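Long-range contacts in COMB10 (Helicobacter pylori, PDB 2BHV), which is a core subunit of the Com type IV secretion system, a VirB10-family membrane protein with a periplasmic domain: residues 43-48 with 223-228; 39-44 with 229-234. One frame throughout, in Å; residues are numbered along the deposited sequence.

In the fold
Contact 1 (43-48 with 223-228) and contact 2 (39-44 with 229-234) are successive antiparallel pairings of the same two runs of chain: as the first run proceeds from Arg40 to Ile48, its partners fall from Phe232 to Ile224. Thr43 and Ala44 belong to both, the centres lie about 11 Å apart, and the two meet where Pro226 CG packs against Ile42 CG2 at 4.0 Å. A mixed sheet receives both, contact 2 through strands 41-42 and 229-231, contact 1 where strand 48-52 begins beside strand 221-226. Contact 2 lies farther out, about 22 Å from the chain centre to its own centre, against about 14 Å for contact 1.

Contact 1. Residues 43-48 with 223-228; sequences TADKMI and FISPNT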
loop_
_atom_site.group_PDB
_atom_site.type_symbol
_atom_site.label_atom_id
_atom_site.label_comp_id
_atom_site.label_asym_id
_atom_site.label_seq_id
_atom_site.Cartn_x
_atom_site.Cartn_y
_atom_site.Cartn_z
ATOM N N THR A 43 -8.227 16.817 -34.935
ATOM C CA THR A 43 -9.354 16.800 -34.021
ATOM C C THR A 43 -8.924 16.345 -32.635
ATOM O O THR A 43 -8.093 15.436 -32.491
ATOM C CB THR A 43 -10.434 15.846 -34.525
ATOM O OG1 THR A 43 -10.819 16.234 -35.851
ATOM C CG2 THR A 43 -11.670 15.834 -33.586
ATOM N N ALA A 44 -9.498 16.978 -31.619
ATOM C CA ALA A 44 -9.396 16.493 -30.248
ATOM C C ALA A 44 -9.560 14.963 -30.176
ATOM O O ALA A 44 -10.407 14.374 -30.862
ATOM C CB ALA A 44 -10.420 17.191 -29.357
ATOM N N ASP A 45 -8.717 14.336 -29.362
ATOM C CA ASP A 45 -8.739 12.892 -29.152
ATOM C C ASP A 45 -8.475 12.049 -30.406
ATOM O O ASP A 45 -8.882 10.878 -30.471
ATOM C CB ASP A 45 -10.036 12.456 -28.471
ATOM C CG ASP A 45 -10.383 13.320 -27.280
ATOM O OD1 ASP A 45 -9.595 13.338 -26.305
ATOM O OD2 ASP A 45 -11.444 13.982 -27.318
ATOM N N LYS A 46 -7.801 12.628 -31.399
ATOM C CA LYS A 46 -7.143 11.795 -32.387
ATOM C C LYS A 46 -6.119 11.001 -31.592
ATOM O O LYS A 46 -5.566 11.503 -30.608
ATOM C CB LYS A 46 -6.445 12.634 -33.452
ATOM C CG LYS A 46 -6.721 12.182 -34.893
ATOM C CD LYS A 46 -5.798 11.054 -35.357
ATOM C CE LYS A 46 -6.342 10.371 -36.611
ATOM N NZ LYS A 46 -6.556 11.331 -37.734
ATOM N N MET A 47 -5.889 9.757 -31.989
ATOM C CA MET A 47 -4.916 8.938 -31.306
ATOM C C MET A 47 -3.703 8.875 -32.189
ATOM O O MET A 47 -3.725 8.193 -33.208
ATOM C CB MET A 47 -5.461 7.531 -31.073
ATOM C CG MET A 47 -6.746 7.453 -30.298
ATOM S SD MET A 47 -6.473 7.635 -28.536
ATOM C CE MET A 47 -6.934 9.335 -28.306
ATOM N N ILE A 48 -2.656 9.607 -31.820
ATOM C CA ILE A 48 -1.390 9.557 -32.545
ATOM C C ILE A 48 -0.514 8.454 -31.950
ATOM O O ILE A 48 0.056 8.618 -30.874
ATOM C CB ILE A 48 -0.649 10.891 -32.467
ATOM C CG1 ILE A 48 -1.519 12.023 -32.988
ATOM C CG2 ILE A 48 0.657 10.820 -33.229
ATOM C CD1 ILE A 48 -1.100 13.365 -32.479
ATOM N N PHE A 223 -0.274 6.151 -27.169
ATOM C CA PHE A 223 -1.072 7.082 -27.966
ATOM C C PHE A 223 -0.883 8.478 -27.417
ATOM O O PHE A 223 -1.096 8.715 -26.227
ATOM C CB PHE A 223 -2.570 6.749 -27.925
ATOM C CG PHE A 223 -2.925 5.490 -28.618
ATOM C CD1 PHE A 223 -2.816 5.388 -29.989
ATOM C CD2 PHE A 223 -3.377 4.401 -27.905
ATOM C CE1 PHE A 223 -3.139 4.220 -30.635
ATOM C CE2 PHE A 223 -3.700 3.222 -28.555
ATOM C CZ PHE A 223 -3.575 3.132 -29.919
ATOM N N ILE A 224 -0.481 9.404 -28.279
ATOM C CA ILE A 224 -0.488 10.808 -27.923
ATOM C C ILE A 224 -1.790 11.423 -28.431
ATOM O O ILE A 224 -2.105 11.322 -29.614
ATOM C CB ILE A 224 0.726 11.535 -28.486
ATOM C CG1 ILE A 224 2.004 10.957 -27.880
ATOM C CG2 ILE A 224 0.629 13.038 -28.211
ATOM C CD1 ILE A 224 3.294 11.444 -28.502
ATOM N N SER A 225 -2.549 12.039 -27.522
ATOM C CA SER A 225 -3.890 12.512 -27.816
ATOM C C SER A 225 -4.085 13.993 -27.474
ATOM O O SER A 225 -3.915 14.405 -26.332
ATOM C CB SER A 225 -4.897 11.663 -27.061
ATOM O OG SER A 225 -6.215 12.146 -27.262
ATOM N N PRO A 226 -4.456 14.799 -28.466
ATOM C CA PRO A 226 -4.720 16.202 -28.215
ATOM C C PRO A 226 -5.957 16.377 -27.357
ATOM O O PRO A 226 -6.973 15.714 -27.580
ATOM C CB PRO A 226 -4.982 16.760 -29.612
ATOM C CG PRO A 226 -4.432 15.754 -30.543
ATOM C CD PRO A 226 -4.649 14.457 -29.876
ATOM N N ASN A 227 -5.866 17.255 -26.373
ATOM C CA ASN A 227 -7.005 17.571 -25.536
ATOM C C ASN A 227 -7.842 18.689 -26.128
ATOM O O ASN A 227 -8.879 19.061 -25.581
ATOM C CB ASN A 227 -6.543 17.924 -24.137
ATOM C CG ASN A 227 -6.021 16.730 -23.389
ATOM O OD1 ASN A 227 -6.551 15.634 -23.516
ATOM N ND2 ASN A 227 -4.971 16.934 -22.601
ATOM N N THR A 228 -7.378 19.233 -27.247
ATOM C CA THR A 228 -8.159 20.175 -28.022
ATOM C C THR A 228 -7.815 20.018 -29.460
ATOM O O THR A 228 -6.803 19.416 -29.793
ATOM C CB THR A 228 -7.835 21.629 -27.703
ATOM O OG1 THR A 228 -7.239 21.730 -26.413
ATOM C CG2 THR A 228 -9.125 22.461 -27.742
#
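Ile48 and Ile224 form an antiparallel hydrogen-bonded pair, with Ile48 N to Ile224 O and Ile224 N to Ile48 O both 2.8 Å, while before it Thr43 to Lys46 make a type II beta turn closed by Lys46 N to Thr43 O. A third backbone bond, Asp45 N to Pro226 O at 2.8 Å, is nearly straight (166°), lies in the carbonyl plane and joins the turn to the last residue of strand 221-226. Lys46 O points at the same strand: it lies 3.2 Å from Pro226 CD, receives a CA-H...O contact from Ser225, and takes a weak, long bond from Ser225 OG. Met47 crosses Phe223 at about a right angle. Its CB sits 3.6 Å from Phe223 CD1, and its sulfur lies obliquely off the ring, 4.7 Å from SD to the centroid and 31° off the normal, a Met-aromatic contact. The bend at chi2 (-79°) turns SD back toward Phe223 CB, and the methyl CE reaches Ser225. Ile48 and Ile224 project from the same sheet face, CB to CB 4.3 Å. On its other edge the strand of Phe223 and Ser225 bonds to Leu155 and Ser153 of strand 152-156. The whole is a type II beta turn leading into an antiparallel pairing of two inner strands, 48-52 and 221-226, of the mixed sheet in this TrbI/VirB10-family domain.

Contact 2. Residues 39-44 with 229-234; sequences LRTITA and DIFFPI
Arg40 and Phe232 hold one end of this antiparallel pairing through backbone and side chain together. Among the main-chain bonds, Phe232 N meets Arg40 O at 2.9 Å, almost straight at 176°, and Ile42 exchanges two bonds with Ile230, making a hydrogen-bonded pair next to the non-hydrogen-bonded pair Thr41-Phe231. The charged side chains add bonds to peptide groups. Arg40 NE reaches Phe232 O at 2.7 Å, and NH2 donates to Pro233 O at 3.1 Å, from above that carbonyl's plane, with a weak second bond to Phe232 O. The bend at chi3 (61°) turns NE out of the extended line of the chain, and Ile234 CA lies over one guanidinium face. At the other end Asp229 OD1 accepts a hydrogen bond from Ala44 N at 2.8 Å, nearly straight at 171°. Apolar contact is led by Ile42 CD1, 3.6 Å from Phe232 CE1, where Leu81 of strand 80-82 touches both side chains. Thr41 OG1 lies in the plane of the Phe231 ring at its edge, and bonds to Lys37 O. Beyond the short ladder, then, an arginine and an aspartate side chain bond to carbonyls and an amide, carrying the pairing past both ends of strand 41-42.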
loop_
_atom_site.group_PDB
_atom_site.type_symbol
_atom_site.label_atom_id
_atom_site.label_comp_id
_atom_site.label_asym_id
_atom_site.label_seq_id
_atom_site.Cartn_x
_atom_site.Cartn_y
_atom_site.Cartn_z
ATOM N N LEU A 39 -8.947 22.000 -42.751
ATOM C CA LEU A 39 -8.022 21.408 -43.728
ATOM C C LEU A 39 -6.632 21.201 -43.128
ATOM O O LEU A 39 -5.814 20.462 -43.665
ATOM C CB LEU A 39 -7.924 22.294 -44.977
ATOM C CG LEU A 39 -9.108 22.364 -45.969
ATOM C CD1 LEU A 39 -9.301 23.773 -46.562
ATOM C CD2 LEU A 39 -8.979 21.329 -47.092
ATOM N N ARG A 40 -6.362 21.861 -42.009
ATOM C CA ARG A 40 -5.069 21.736 -41.346
ATOM C C ARG A 40 -5.236 21.668 -39.828
ATOM O O ARG A 40 -4.527 22.335 -39.069
ATOM C CB ARG A 40 -4.128 22.873 -41.767
ATOM C CG ARG A 40 -3.659 22.771 -43.219
ATOM C CD ARG A 40 -2.637 23.832 -43.570
ATOM N NE ARG A 40 -1.441 23.710 -42.748
ATOM C CZ ARG A 40 -0.457 22.844 -42.970
ATOM N NH1 ARG A 40 -0.512 22.019 -44.004
ATOM N NH2 ARG A 40 0.588 22.805 -42.154
ATOM N N THR A 41 -6.171 20.833 -39.400
ATOM C CA THR A 41 -6.474 20.681 -37.992
ATOM C C THR A 41 -6.452 19.210 -37.612
ATOM O O THR A 41 -6.845 18.350 -38.400
ATOM C CB THR A 41 -7.859 21.278 -37.656
ATOM O OG1 THR A 41 -7.892 22.649 -38.062
ATOM C CG2 THR A 41 -8.146 21.192 -36.165
ATOM N N ILE A 42 -5.977 18.928 -36.406
ATOM C CA ILE A 42 -6.136 17.609 -35.841
ATOM C C ILE A 42 -7.239 17.695 -34.809
ATOM O O ILE A 42 -7.211 18.555 -33.933
ATOM C CB ILE A 42 -4.836 17.098 -35.216
ATOM C CG1 ILE A 42 -3.764 16.926 -36.300
ATOM C CG2 ILE A 42 -5.072 15.775 -34.484
ATOM C CD1 ILE A 42 -2.377 16.589 -35.763
ATOM N N THR A 43 -8.227 16.817 -34.935
ATOM C CA THR A 43 -9.354 16.800 -34.021
ATOM C C THR A 43 -8.924 16.345 -32.635
ATOM O O THR A 43 -8.093 15.436 -32.491
ATOM C CB THR A 43 -10.434 15.846 -34.525
ATOM O OG1 THR A 43 -10.819 16.234 -35.851
ATOM C CG2 THR A 43 -11.670 15.834 -33.586
ATOM N N ALA A 44 -9.498 16.978 -31.619
ATOM C CA ALA A 44 -9.396 16.493 -30.248
ATOM C C ALA A 44 -9.560 14.963 -30.176
ATOM O O ALA A 44 -10.407 14.374 -30.862
ATOM C CB ALA A 44 -10.420 17.191 -29.357
ATOM N N ASP A 229 -8.650 20.577 -30.320
ATOM C CA ASP A 229 -8.296 20.708 -31.709
ATOM C C ASP A 229 -6.979 21.478 -31.795
ATOM O O ASP A 229 -6.778 22.459 -31.071
ATOM C CB ASP A 229 -9.409 21.434 -32.467
ATOM C CG ASP A 229 -10.720 20.676 -32.438
ATOM O OD1 ASP A 229 -10.719 19.492 -32.057
ATOM O OD2 ASP A 229 -11.755 21.255 -32.787
ATOM N N ILE A 230 -6.069 21.004 -32.640
ATOM C CA ILE A 230 -4.816 21.714 -32.878
ATOM C C ILE A 230 -4.702 22.128 -34.344
ATOM O O ILE A 230 -4.713 21.278 -35.240
ATOM C CB ILE A 230 -3.573 20.871 -32.529
ATOM C CG1 ILE A 230 -3.723 20.195 -31.169
ATOM C CG2 ILE A 230 -2.340 21.750 -32.562
ATOM C CD1 ILE A 230 -2.617 19.208 -30.859
ATOM N N PHE A 231 -4.586 23.432 -34.576
ATOM C CA PHE A 231 -4.455 23.947 -35.917
ATOM C C PHE A 231 -2.996 24.154 -36.247
ATOM O O PHE A 231 -2.252 24.747 -35.468
ATOM C CB PHE A 231 -5.225 25.257 -36.088
ATOM C CG PHE A 231 -4.952 25.939 -37.396
ATOM C CD1 PHE A 231 -5.461 25.417 -38.583
ATOM C CD2 PHE A 231 -4.159 27.084 -37.450
ATOM C CE1 PHE A 231 -5.194 26.027 -39.789
ATOM C CE2 PHE A 231 -3.885 27.695 -38.655
ATOM C CZ PHE A 231 -4.405 27.169 -39.827
ATOM N N PHE A 232 -2.600 23.660 -37.414
ATOM C CA PHE A 232 -1.216 23.709 -37.873
ATOM C C PHE A 232 -1.097 24.710 -39.027
ATOM O O PHE A 232 -1.445 24.381 -40.169
ATOM C CB PHE A 232 -0.772 22.327 -38.386
ATOM C CG PHE A 232 -0.518 21.315 -37.306
ATOM C CD1 PHE A 232 -1.529 20.926 -36.435
ATOM C CD2 PHE A 232 0.725 20.715 -37.183
ATOM C CE1 PHE A 232 -1.291 19.981 -35.437
ATOM C CE2 PHE A 232 0.966 19.763 -36.187
ATOM C CZ PHE A 232 -0.043 19.404 -35.315
ATOM N N PRO A 233 -0.609 25.942 -38.744
ATOM C CA PRO A 233 -0.374 26.879 -39.842
ATOM C C PRO A 233 0.624 26.301 -40.844
ATOM O O PRO A 233 1.377 25.371 -40.507
ATOM C CB PRO A 233 0.216 28.110 -39.146
ATOM C CG PRO A 233 0.657 27.647 -37.820
ATOM C CD PRO A 233 -0.260 26.531 -37.438
ATOM N N ILE A 234 0.602 26.839 -42.065
ATOM C CA ILE A 234 1.545 26.462 -43.120
ATOM C C ILE A 234 2.951 26.844 -42.668
ATOM O O ILE A 234 3.165 27.962 -42.216
ATOM C CB ILE A 234 1.201 27.159 -44.468
ATOM C CG1 ILE A 234 -0.286 26.994 -44.803
ATOM C CG2 ILE A 234 2.060 26.616 -45.606
ATOM C CD1 ILE A 234 -0.875 28.160 -45.578
#